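Long-range contact in epidermin leader peptide processing serine protease EpiP (PDB 3QFH), which is a subtilisin-like serine endopeptidase that probably cleaves the leader peptide from the precursor of the lantibiotic epidermin: residues Ile338-Gln350 / Asn358-Thr370. Residues are numbered along the deposited sequence; the frame is centred on the assembly and turned at random.
Sequences IAAPGGSFAYLNQ and NEGYMHKENILTT
Glu365 holds CG between its own backbone N and carbonyl carbon (chi1 69°) and then runs fully extended, which carries its carboxylate under the first turn of the helix that starts at Ala346. There the two oxygens split the work: OE2 takes the N-H of Tyr347 at 2.8 Å, nearly straight at 167°. OE1 takes that of Leu348 at 3.2 Å. Both N-H groups come in on the syn side, about 20° out of the carboxylate plane; Trp356 NE1 also donates to OE1. Lying at the N-terminal end of the helix, the charge is probably stabilised by it. Just ahead of the helix, Ser344 forms an ST turn, its OG accepting from Ala346 N and also bonded to Glu327. The backbone N of Ser344 bonds across the contact to Glu365 O at 2.8 Å. Strand 338-341 is an outermost strand of the parallel sheet of the subtilisin-like fold, and this contact ties the loop and helix leaving it to helix 361-365, which runs roughly antiparallel to 346-350. The Tyr347 ring slants against the carboxylate, CD2 3.3 Å from Glu365 OE2, and Tyr361 points an edge at its face, CD1 sitting over the ring centre. A water joins Tyr347 OH to Lys364 NZ. Near the strand, Ile367 packs CG1 against Gly342 O at 3.6 Å, while at Gly343, with its positive phi, a CB would jam against the preceding carbonyl O and clash with Glu365 O.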
loop_
_atom_site.group_PDB
_atom_site.type_symbol
_atom_site.label_atom_id
_atom_site.label_comp_id
_atom_site.label_asym_id
_atom_site.label_seq_id
_atom_site.Cartn_x
_atom_site.Cartn_y
_atom_site.Cartn_z
ATOM N N ILE A 338 12.123 3.694 6.561
ATOM C CA ILE A 338 12.870 4.175 5.433
ATOM C C ILE A 338 12.098 5.313 4.754
ATOM O O ILE A 338 10.912 5.483 4.962
ATOM C CB ILE A 338 13.067 3.002 4.430
ATOM C CG1 ILE A 338 14.057 3.347 3.321
ATOM C CG2 ILE A 338 11.735 2.584 3.848
ATOM C CD1 ILE A 338 14.545 2.120 2.541
ATOM N N ALA A 339 12.783 6.080 3.927
ATOM C CA ALA A 339 12.149 7.139 3.182
ATOM C C ALA A 339 12.553 7.076 1.705
ATOM O O ALA A 339 13.652 6.656 1.365
ATOM C CB ALA A 339 12.530 8.484 3.779
ATOM N N ALA A 340 11.647 7.472 0.821
ATOM C CA ALA A 340 11.955 7.558 -0.607
ATOM C C ALA A 340 11.296 8.862 -1.095
ATOM O O ALA A 340 10.398 9.378 -0.423
ATOM C CB ALA A 340 11.426 6.347 -1.356
ATOM N N PRO A 341 11.752 9.412 -2.234
ATOM C CA PRO A 341 11.171 10.670 -2.770
ATOM C C PRO A 341 9.685 10.578 -3.115
ATOM O O PRO A 341 9.251 9.699 -3.893
ATOM C CB PRO A 341 11.979 10.903 -4.044
ATOM C CG PRO A 341 13.284 10.188 -3.797
ATOM C CD PRO A 341 12.897 8.960 -3.043
ATOM N N GLY A 342 8.899 11.454 -2.499
ATOM C CA GLY A 342 7.484 11.498 -2.757
ATOM C C GLY A 342 6.993 12.895 -3.106
ATOM O O GLY A 342 5.838 13.064 -3.425
ATOM N N GLY A 343 7.868 13.892 -2.999
ATOM C CA GLY A 343 7.549 15.238 -3.390
ATOM C C GLY A 343 7.252 16.218 -2.289
ATOM O O GLY A 343 7.457 15.950 -1.124
ATOM N N SER A 344 6.776 17.386 -2.692
ATOM C CA SER A 344 6.460 18.447 -1.755
ATOM C C SER A 344 5.579 19.488 -2.439
ATOM O O SER A 344 5.516 19.544 -3.678
ATOM C CB SER A 344 7.758 19.128 -1.286
ATOM O OG SER A 344 7.490 20.278 -0.488
ATOM N N PHE A 345 4.905 20.301 -1.626
ATOM C CA PHE A 345 4.087 21.404 -2.122
ATOM C C PHE A 345 4.565 22.706 -1.507
ATOM O O PHE A 345 3.839 23.703 -1.530
ATOM C CB PHE A 345 2.585 21.190 -1.843
ATOM C CG PHE A 345 1.982 20.064 -2.639
ATOM C CD1 PHE A 345 1.790 20.193 -3.992
ATOM C CD2 PHE A 345 1.613 18.886 -2.031
ATOM C CE1 PHE A 345 1.257 19.137 -4.747
ATOM C CE2 PHE A 345 1.067 17.843 -2.768
ATOM C CZ PHE A 345 0.886 17.977 -4.126
ATOM N N ALA A 346 5.801 22.711 -0.993
ATOM C CA ALA A 346 6.370 23.919 -0.367
ATOM C C ALA A 346 6.363 25.098 -1.330
ATOM O O ALA A 346 5.989 26.189 -0.969
ATOM C CB ALA A 346 7.776 23.654 0.143
ATOM N N TYR A 347 6.779 24.867 -2.568
ATOM C CA TYR A 347 6.795 25.925 -3.553
ATOM C C TYR A 347 5.415 26.475 -3.852
ATOM O O TYR A 347 5.248 27.684 -3.976
ATOM C CB TYR A 347 7.396 25.453 -4.863
ATOM C CG TYR A 347 8.882 25.339 -4.881
ATOM C CD1 TYR A 347 9.701 26.367 -4.368
ATOM C CD2 TYR A 347 9.487 24.273 -5.511
ATOM C CE1 TYR A 347 11.079 26.273 -4.435
ATOM C CE2 TYR A 347 10.844 24.178 -5.595
ATOM C CZ TYR A 347 11.636 25.163 -5.063
ATOM O OH TYR A 347 12.979 25.015 -5.167
ATOM N N LEU A 348 4.445 25.583 -3.989
ATOM C CA LEU A 348 3.064 25.959 -4.262
ATOM C C LEU A 348 2.550 26.843 -3.155
ATOM O O LEU A 348 1.984 27.909 -3.408
ATOM C CB LEU A 348 2.181 24.716 -4.413
ATOM C CG LEU A 348 0.665 24.936 -4.526
ATOM C CD1 LEU A 348 0.349 25.814 -5.713
ATOM C CD2 LEU A 348 -0.059 23.592 -4.623
ATOM N N ASN A 349 2.785 26.420 -1.920
ATOM C CA ASN A 349 2.361 27.210 -0.762
ATOM C C ASN A 349 3.114 28.540 -0.669
ATOM O O ASN A 349 2.560 29.525 -0.200
ATOM C CB ASN A 349 2.534 26.401 0.528
ATOM C CG ASN A 349 1.650 25.139 0.554
ATOM O OD1 ASN A 349 0.484 25.184 0.176
ATOM N ND2 ASN A 349 2.207 24.027 1.010
ATOM N N GLN A 350 4.365 28.582 -1.125
ATOM C CA GLN A 350 5.158 29.825 -1.057
ATOM C C GLN A 350 4.851 30.810 -2.190
ATOM O O GLN A 350 4.823 32.018 -1.970
ATOM C CB GLN A 350 6.667 29.511 -1.080
ATOM C CG GLN A 350 7.558 30.764 -1.173
ATOM C CD GLN A 350 9.052 30.469 -1.299
ATOM O OE1 GLN A 350 9.478 29.320 -1.487
ATOM N NE2 GLN A 350 9.855 31.524 -1.214
ATOM N N ASN A 358 3.627 27.835 -13.891
ATOM C CA ASN A 358 4.180 28.518 -15.063
ATOM C C ASN A 358 5.646 28.930 -14.968
ATOM O O ASN A 358 6.218 29.293 -15.977
ATOM C CB ASN A 358 3.343 29.754 -15.390
ATOM C CG ASN A 358 1.939 29.407 -15.829
ATOM O OD1 ASN A 358 1.716 28.448 -16.584
ATOM N ND2 ASN A 358 0.976 30.195 -15.369
ATOM N N GLU A 359 6.236 28.879 -13.777
ATOM C CA GLU A 359 7.661 29.217 -13.615
ATOM C C GLU A 359 8.522 28.032 -13.179
ATOM O O GLU A 359 9.573 28.198 -12.570
ATOM C CB GLU A 359 7.854 30.421 -12.698
ATOM C CG GLU A 359 7.226 31.709 -13.243
ATOM C CD GLU A 359 7.647 32.955 -12.454
ATOM O OE1 GLU A 359 8.596 32.865 -11.639
ATOM O OE2 GLU A 359 7.037 34.028 -12.648
ATOM N N GLY A 360 8.061 26.825 -13.479
ATOM C CA GLY A 360 8.859 25.633 -13.269
ATOM C C GLY A 360 8.896 24.941 -11.920
ATOM O O GLY A 360 9.481 23.859 -11.811
ATOM N N TYR A 361 8.244 25.495 -10.907
ATOM C CA TYR A 361 8.353 24.913 -9.569
ATOM C C TYR A 361 7.690 23.527 -9.420
ATOM O O TYR A 361 8.265 22.614 -8.813
ATOM C CB TYR A 361 7.850 25.890 -8.522
ATOM C CG TYR A 361 8.637 27.190 -8.466
ATOM C CD1 TYR A 361 9.857 27.270 -7.787
ATOM C CD2 TYR A 361 8.152 28.340 -9.069
ATOM C CE1 TYR A 361 10.573 28.480 -7.727
ATOM C CE2 TYR A 361 8.855 29.544 -9.017
ATOM C CZ TYR A 361 10.062 29.607 -8.348
ATOM O OH TYR A 361 10.742 30.804 -8.308
ATOM N N MET A 362 6.501 23.367 -9.978
ATOM C CA MET A 362 5.796 22.100 -9.915
ATOM C C MET A 362 6.706 20.945 -10.317
ATOM O O MET A 362 6.742 19.913 -9.643
ATOM C CB MET A 362 4.571 22.125 -10.831
ATOM C CG MET A 362 3.838 20.786 -10.917
ATOM S SD MET A 362 2.473 20.746 -12.112
ATOM C CE MET A 362 3.321 20.944 -13.687
ATOM N N HIS A 363 7.448 21.150 -11.406
ATOM C CA HIS A 363 8.344 20.138 -11.982
ATOM C C HIS A 363 9.516 19.753 -11.076
ATOM O O HIS A 363 10.025 18.637 -11.146
ATOM C CB HIS A 363 8.884 20.633 -13.334
ATOM C CG HIS A 363 7.804 21.065 -14.285
ATOM N ND1 HIS A 363 7.236 22.323 -14.241
ATOM C CD2 HIS A 363 7.177 20.402 -15.285
ATOM C CE1 HIS A 363 6.315 22.416 -15.184
ATOM N NE2 HIS A 363 6.258 21.262 -15.827
ATOM N N LYS A 364 9.955 20.702 -10.268
ATOM C CA LYS A 364 11.053 20.497 -9.350
ATOM C C LYS A 364 10.664 19.734 -8.077
ATOM O O LYS A 364 11.476 18.954 -7.575
ATOM C CB LYS A 364 11.651 21.852 -8.954
ATOM C CG LYS A 364 12.339 22.569 -10.108
ATOM C CD LYS A 364 12.881 23.920 -9.659
ATOM C CE LYS A 364 13.597 24.652 -10.799
ATOM N NZ LYS A 364 14.028 26.029 -10.400
ATOM N N GLU A 365 9.435 19.935 -7.584
ATOM C CA GLU A 365 9.008 19.337 -6.313
ATOM C C GLU A 365 7.947 18.225 -6.405
ATOM O O GLU A 365 7.604 17.636 -5.382
ATOM C CB GLU A 365 8.533 20.432 -5.334
ATOM C CG GLU A 365 7.208 21.138 -5.705
ATOM C CD GLU A 365 6.766 22.167 -4.641
ATOM O OE1 GLU A 365 5.670 22.742 -4.796
ATOM O OE2 GLU A 365 7.507 22.405 -3.646
ATOM N N ASN A 366 7.396 17.967 -7.591
ATOM C CA ASN A 366 6.440 16.867 -7.743
ATOM C C ASN A 366 7.055 15.737 -8.550
ATOM O O ASN A 366 8.061 15.918 -9.234
ATOM C CB ASN A 366 5.101 17.314 -8.341
ATOM C CG ASN A 366 4.226 18.113 -7.347
ATOM O OD1 ASN A 366 4.607 18.368 -6.194
ATOM N ND2 ASN A 366 3.036 18.473 -7.790
ATOM N N ILE A 367 6.410 14.585 -8.469
ATOM C CA ILE A 367 6.848 13.360 -9.099
ATOM C C ILE A 367 6.141 13.112 -10.435
ATOM O O ILE A 367 4.912 13.025 -10.497
ATOM C CB ILE A 367 6.501 12.158 -8.197
ATOM C CG1 ILE A 367 7.021 12.356 -6.746
ATOM C CG2 ILE A 367 6.986 10.854 -8.834
ATOM C CD1 ILE A 367 8.496 12.402 -6.585
ATOM N N LEU A 368 6.931 12.948 -11.485
ATOM C CA LEU A 368 6.410 12.670 -12.790
ATOM C C LEU A 368 6.108 11.178 -12.843
ATOM O O LEU A 368 6.977 10.359 -12.562
ATOM C CB LEU A 368 7.445 13.073 -13.855
ATOM C CG LEU A 368 7.101 12.781 -15.320
ATOM C CD1 LEU A 368 5.796 13.461 -15.765
ATOM C CD2 LEU A 368 8.248 13.204 -16.196
ATOM N N THR A 369 4.871 10.811 -13.148
ATOM C CA THR A 369 4.550 9.391 -13.240
ATOM C C THR A 369 3.540 9.147 -14.338
ATOM O O THR A 369 3.035 10.093 -14.954
ATOM C CB THR A 369 4.054 8.827 -11.862
ATOM O OG1 THR A 369 4.057 7.386 -11.887
ATOM C CG2 THR A 369 2.680 9.367 -11.483
ATOM N N THR A 370 3.283 7.869 -14.596
ATOM C CA THR A 370 2.310 7.444 -15.575
ATOM C C THR A 370 0.890 7.760 -15.121
ATOM O O THR A 370 0.524 7.510 -13.960
ATOM C CB THR A 370 2.401 5.918 -15.787
ATOM O OG1 THR A 370 2.341 5.260 -14.510
ATOM C CG2 THR A 370 3.691 5.563 -16.478
HETATM O O HOH W 1 14.233 25.985 -7.691
#